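Local coordinates for UDP-glucose:anthocyanidin 3-O-glucosyltransferase (PDB 4REL), which belongs to the UDP-glycosyltransferase family of plants and has the GT-B fold, with two Rossmann-like domains facing each other across a cleft, at residues Q328-T342 against S348-R362. Numbering follows the deposited sequence.
Sequences QSHVLSHGSVGVFVT and SVMESVSNGVPMICR
Glu351 reaches from helix 346-354 to helix 328-332. Its CB packs on Leu332 CD1 at 3.6 Å. CG lies anti to the carbonyl carbon (chi1 -73°), and the extended chain carries the carboxylate to Gln328 and Ser329. OE1 accepts from Gln328 NE2 at 2.8 Å. The bond is nearly straight and lies in the amide plane, but meets the carboxylate from above its plane. OE2 accepts from Ser329 OG at 3.1 Å, also from above the plane, and has a second donor in Asn347. Gln328 OE1 is held by Tyr268 and by a water that also bonds Ser348 OG.

Deeper in, Thr342 CB lies over one face of the Phe340 ring and Leu332 CD2 over the opposite face, both toward the rim; the Tyr268 ring meets it nearly parallel. Phe340 CD2 meets Ser352 OG at 3.3 Å, and that hydroxyl donates to Val357 O. Met359 SD makes an oblique Met-aromatic contact with Phe340. Val357 CG1 packs on Phe340 CB and Val337 CG1.

Strands 337-342 and 359-361 run parallel. Phe340 N bonds Pro358 O at 3.0 Å, and Thr342 N bonds Ile360 O. On the sheet face opposite Phe340 and Met359, Ile360 packs against Val339 and Val341.

Strand 337-342, helix 346-354 and strand 359-361 form a beta-alpha-beta unit of the Rossmann-like C-terminal domain; helix 328-332 packs beside its helix. Both segments belong to the PSPG box of plant UDP-glycosyltransferases. Apolar packing round Phe340 and Val357 and the strand bonds hold the interior together. Three neutral donors grip Glu351, consistent with a charged carboxylate tying the helices together at a partly exposed border.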
loop_
_atom_site.group_PDB
_atom_site.type_symbol
_atom_site.label_atom_id
_atom_site.label_comp_id
_atom_site.label_asym_id
_atom_site.label_seq_id
_atom_site.Cartn_x
_atom_site.Cartn_y
_atom_site.Cartn_z
ATOM N N GLN A 328 9.233 5.664 -10.053
ATOM C CA GLN A 328 9.625 4.496 -9.263
ATOM C C GLN A 328 9.369 3.168 -9.970
ATOM O O GLN A 328 10.204 2.275 -9.907
ATOM C CB GLN A 328 8.971 4.514 -7.881
ATOM C CG GLN A 328 9.363 3.323 -7.009
ATOM C CD GLN A 328 8.850 3.442 -5.598
ATOM O OE1 GLN A 328 9.454 4.115 -4.763
ATOM N NE2 GLN A 328 7.731 2.785 -5.317
ATOM N N SER A 329 8.232 3.063 -10.664
ATOM C CA SER A 329 7.887 1.861 -11.420
ATOM C C SER A 329 8.998 1.513 -12.389
ATOM O O SER A 329 9.418 0.358 -12.488
ATOM C CB SER A 329 6.591 2.081 -12.218
ATOM O OG SER A 329 5.496 2.325 -11.358
ATOM N N HIS A 330 9.473 2.530 -13.105
ATOM C CA HIS A 330 10.530 2.334 -14.084
ATOM C C HIS A 330 11.865 2.091 -13.405
ATOM O O HIS A 330 12.683 1.309 -13.902
ATOM C CB HIS A 330 10.629 3.540 -15.014
ATOM C CG HIS A 330 9.544 3.591 -16.045
ATOM N ND1 HIS A 330 8.275 4.050 -15.767
ATOM C CD2 HIS A 330 9.541 3.234 -17.351
ATOM C CE1 HIS A 330 7.535 3.976 -16.861
ATOM N NE2 HIS A 330 8.280 3.485 -17.835
ATOM N N VAL A 331 12.099 2.764 -12.280
ATOM C CA VAL A 331 13.352 2.554 -11.548
ATOM C C VAL A 331 13.431 1.136 -11.006
ATOM O O VAL A 331 14.441 0.455 -11.178
ATOM C CB VAL A 331 13.556 3.581 -10.418
ATOM C CG1 VAL A 331 14.743 3.182 -9.518
ATOM C CG2 VAL A 331 13.775 4.978 -11.007
ATOM N N LEU A 332 12.352 0.671 -10.383
ATOM C CA LEU A 332 12.346 -0.677 -9.817
ATOM C C LEU A 332 12.384 -1.762 -10.896
ATOM O O LEU A 332 12.820 -2.886 -10.643
ATOM C CB LEU A 332 11.174 -0.869 -8.847
ATOM C CG LEU A 332 11.382 -0.242 -7.457
ATOM C CD1 LEU A 332 10.111 -0.315 -6.619
ATOM C CD2 LEU A 332 12.550 -0.930 -6.732
ATOM N N SER A 333 11.973 -1.423 -12.112
ATOM C CA SER A 333 12.053 -2.384 -13.208
ATOM C C SER A 333 13.367 -2.300 -13.978
ATOM O O SER A 333 13.561 -3.030 -14.954
ATOM C CB SER A 333 10.864 -2.233 -14.166
ATOM O OG SER A 333 10.837 -0.948 -14.749
ATOM N N HIS A 334 14.280 -1.434 -13.541
ATOM C CA HIS A 334 15.570 -1.311 -14.224
ATOM C C HIS A 334 16.560 -2.339 -13.702
ATOM O O HIS A 334 16.751 -2.484 -12.487
ATOM C CB HIS A 334 16.162 0.101 -14.088
ATOM C CG HIS A 334 17.268 0.379 -15.063
ATOM N ND1 HIS A 334 18.499 -0.239 -14.991
ATOM C CD2 HIS A 334 17.319 1.195 -16.145
ATOM C CE1 HIS A 334 19.264 0.190 -15.982
ATOM N NE2 HIS A 334 18.571 1.061 -16.696
ATOM N N GLY A 335 17.196 -3.048 -14.627
ATOM C CA GLY A 335 18.080 -4.146 -14.279
ATOM C C GLY A 335 19.281 -3.730 -13.449
ATOM O O GLY A 335 19.889 -4.568 -12.783
ATOM N N SER A 336 19.618 -2.443 -13.478
ATOM C CA SER A 336 20.763 -1.939 -12.721
ATOM C C SER A 336 20.510 -1.859 -11.219
ATOM O O SER A 336 21.458 -1.809 -10.430
ATOM C CB SER A 336 21.207 -0.565 -13.237
ATOM O OG SER A 336 21.818 -0.683 -14.511
ATOM N N VAL A 337 19.241 -1.840 -10.821
ATOM C CA VAL A 337 18.901 -1.716 -9.398
ATOM C C VAL A 337 19.052 -3.061 -8.697
ATOM O O VAL A 337 18.415 -4.043 -9.088
ATOM C CB VAL A 337 17.471 -1.162 -9.205
ATOM C CG1 VAL A 337 17.082 -1.122 -7.715
ATOM C CG2 VAL A 337 17.357 0.222 -9.830
ATOM N N GLY A 338 19.894 -3.100 -7.662
ATOM C CA GLY A 338 20.215 -4.347 -6.993
ATOM C C GLY A 338 19.595 -4.475 -5.619
ATOM O O GLY A 338 19.506 -5.571 -5.073
ATOM N N VAL A 339 19.153 -3.360 -5.051
ATOM C CA VAL A 339 18.476 -3.409 -3.757
ATOM C C VAL A 339 17.574 -2.191 -3.607
ATOM O O VAL A 339 17.894 -1.115 -4.115
ATOM C CB VAL A 339 19.493 -3.522 -2.577
ATOM C CG1 VAL A 339 20.287 -2.225 -2.399
ATOM C CG2 VAL A 339 18.787 -3.900 -1.280
ATOM N N PHE A 340 16.440 -2.381 -2.928
ATOM C CA PHE A 340 15.475 -1.324 -2.662
ATOM C C PHE A 340 15.453 -1.134 -1.142
ATOM O O PHE A 340 15.127 -2.060 -0.396
ATOM C CB PHE A 340 14.105 -1.773 -3.158
ATOM C CG PHE A 340 12.986 -0.786 -2.911
ATOM C CD1 PHE A 340 13.222 0.580 -2.824
ATOM C CD2 PHE A 340 11.684 -1.243 -2.776
ATOM C CE1 PHE A 340 12.176 1.473 -2.614
ATOM C CE2 PHE A 340 10.632 -0.357 -2.557
ATOM C CZ PHE A 340 10.884 1.003 -2.476
ATOM N N VAL A 341 15.836 0.059 -0.696
ATOM C CA VAL A 341 15.866 0.386 0.722
ATOM C C VAL A 341 14.575 1.149 0.976
ATOM O O VAL A 341 14.355 2.237 0.417
ATOM C CB VAL A 341 17.094 1.241 1.028
ATOM C CG1 VAL A 341 17.144 1.607 2.514
ATOM C CG2 VAL A 341 18.357 0.494 0.591
ATOM N N THR A 342 13.707 0.570 1.800
ATOM C CA THR A 342 12.305 0.968 1.799
ATOM C C THR A 342 11.679 0.968 3.190
ATOM O O THR A 342 12.108 0.232 4.086
ATOM C CB THR A 342 11.486 0.028 0.889
ATOM O OG1 THR A 342 10.099 0.385 0.941
ATOM C CG2 THR A 342 11.634 -1.424 1.327
ATOM N N SER A 348 4.978 0.078 -2.766
ATOM C CA SER A 348 6.418 -0.021 -2.951
ATOM C C SER A 348 6.844 -1.480 -2.931
ATOM O O SER A 348 7.594 -1.920 -3.803
ATOM C CB SER A 348 7.164 0.731 -1.841
ATOM O OG SER A 348 6.979 2.124 -1.949
ATOM N N VAL A 349 6.358 -2.226 -1.940
ATOM C CA VAL A 349 6.687 -3.640 -1.829
ATOM C C VAL A 349 6.191 -4.409 -3.051
ATOM O O VAL A 349 6.920 -5.239 -3.609
ATOM C CB VAL A 349 6.086 -4.269 -0.560
ATOM C CG1 VAL A 349 6.345 -5.771 -0.537
ATOM C CG2 VAL A 349 6.660 -3.600 0.686
ATOM N N MET A 350 4.951 -4.137 -3.458
ATOM C CA MET A 350 4.372 -4.770 -4.637
ATOM C C MET A 350 5.274 -4.578 -5.851
ATOM O O MET A 350 5.550 -5.530 -6.583
ATOM C CB MET A 350 2.976 -4.182 -4.910
ATOM C CG MET A 350 2.221 -4.830 -6.060
ATOM S SD MET A 350 2.690 -4.269 -7.720
ATOM C CE MET A 350 1.883 -2.674 -7.818
ATOM N N GLU A 351 5.734 -3.343 -6.054
ATOM C CA GLU A 351 6.579 -3.019 -7.195
ATOM C C GLU A 351 7.927 -3.714 -7.068
ATOM O O GLU A 351 8.492 -4.182 -8.056
ATOM C CB GLU A 351 6.770 -1.497 -7.328
ATOM C CG GLU A 351 5.526 -0.768 -7.840
ATOM C CD GLU A 351 5.699 0.741 -7.938
ATOM O OE1 GLU A 351 6.732 1.272 -7.486
ATOM O OE2 GLU A 351 4.784 1.404 -8.464
ATOM N N SER A 352 8.446 -3.785 -5.851
ATOM C CA SER A 352 9.752 -4.413 -5.670
ATOM C C SER A 352 9.700 -5.911 -5.975
ATOM O O SER A 352 10.535 -6.434 -6.724
ATOM C CB SER A 352 10.267 -4.171 -4.256
ATOM O OG SER A 352 11.685 -4.231 -4.224
ATOM N N VAL A 353 8.720 -6.611 -5.414
ATOM C CA VAL A 353 8.691 -8.062 -5.597
ATOM C C VAL A 353 8.321 -8.441 -7.026
ATOM O O VAL A 353 8.779 -9.460 -7.538
ATOM C CB VAL A 353 7.778 -8.796 -4.580
ATOM C CG1 VAL A 353 8.264 -8.553 -3.145
ATOM C CG2 VAL A 353 6.326 -8.379 -4.741
ATOM N N SER A 354 7.512 -7.619 -7.684
ATOM C CA SER A 354 7.121 -7.943 -9.050
ATOM C C SER A 354 8.287 -7.742 -10.016
ATOM O O SER A 354 8.275 -8.258 -11.129
ATOM C CB SER A 354 5.884 -7.150 -9.490
ATOM O OG SER A 354 6.133 -5.762 -9.463
ATOM N N ASN A 355 9.313 -7.016 -9.573
ATOM C CA ASN A 355 10.483 -6.764 -10.404
ATOM C C ASN A 355 11.743 -7.526 -9.991
ATOM O O ASN A 355 12.807 -7.338 -10.585
ATOM C CB ASN A 355 10.775 -5.261 -10.462
ATOM C CG ASN A 355 9.802 -4.523 -11.348
ATOM O OD1 ASN A 355 9.794 -4.713 -12.566
ATOM N ND2 ASN A 355 8.977 -3.669 -10.750
ATOM N N GLY A 356 11.625 -8.382 -8.980
ATOM C CA GLY A 356 12.750 -9.179 -8.510
ATOM C C GLY A 356 13.821 -8.383 -7.771
ATOM O O GLY A 356 14.990 -8.759 -7.763
ATOM N N VAL A 357 13.434 -7.284 -7.138
ATOM C CA VAL A 357 14.417 -6.483 -6.415
ATOM C C VAL A 357 14.345 -6.790 -4.925
ATOM O O VAL A 357 13.295 -6.605 -4.301
ATOM C CB VAL A 357 14.211 -4.981 -6.645
ATOM C CG1 VAL A 357 15.233 -4.182 -5.824
ATOM C CG2 VAL A 357 14.355 -4.664 -8.116
ATOM N N PRO A 358 15.459 -7.267 -4.348
ATOM C CA PRO A 358 15.489 -7.594 -2.919
ATOM C C PRO A 358 15.476 -6.320 -2.079
ATOM O O PRO A 358 15.797 -5.248 -2.598
ATOM C CB PRO A 358 16.814 -8.347 -2.761
ATOM C CG PRO A 358 17.668 -7.831 -3.865
ATOM C CD PRO A 358 16.732 -7.585 -5.019
ATOM N N MET A 359 15.089 -6.417 -0.809
ATOM C CA MET A 359 14.865 -5.205 -0.019
ATOM C C MET A 359 15.653 -5.136 1.281
ATOM O O MET A 359 15.972 -6.154 1.875
ATOM C CB MET A 359 13.373 -5.059 0.286
ATOM C CG MET A 359 12.559 -4.594 -0.910
ATOM S SD MET A 359 10.786 -4.827 -0.710
ATOM C CE MET A 359 10.637 -6.584 -1.058
ATOM N N ILE A 360 15.971 -3.911 1.699
ATOM C CA ILE A 360 16.439 -3.631 3.052
ATOM C C ILE A 360 15.352 -2.777 3.667
ATOM O O ILE A 360 14.983 -1.739 3.105
ATOM C CB ILE A 360 17.750 -2.832 3.053
ATOM C CG1 ILE A 360 18.886 -3.673 2.478
ATOM C CG2 ILE A 360 18.102 -2.367 4.478
ATOM C CD1 ILE A 360 20.131 -2.868 2.124
ATOM N N CYS A 361 14.831 -3.214 4.810
ATOM C CA CYS A 361 13.573 -2.692 5.335
ATOM C C CYS A 361 13.765 -1.925 6.628
ATOM O O CYS A 361 14.441 -2.392 7.537
ATOM C CB CYS A 361 12.615 -3.847 5.632
ATOM S SG CYS A 361 12.248 -4.904 4.205
ATOM N N ARG A 362 13.159 -0.748 6.702
ATOM C CA ARG A 362 13.060 -0.021 7.960
ATOM C C ARG A 362 11.615 0.433 8.096
ATOM O O ARG A 362 11.268 1.540 7.686
ATOM C CB ARG A 362 14.012 1.183 7.963
ATOM C CG ARG A 362 14.415 1.705 9.355
ATOM C CD ARG A 362 13.198 2.158 10.157
ATOM N NE ARG A 362 13.483 3.122 11.214
ATOM C CZ ARG A 362 12.639 3.397 12.205
ATOM N NH1 ARG A 362 11.465 2.775 12.271
ATOM N NH2 ARG A 362 12.964 4.297 13.125
HETATM O O HOH W 1 8.958 4.487 -1.854
HETATM O O HOH W 2 7.406 -1.787 -12.337
#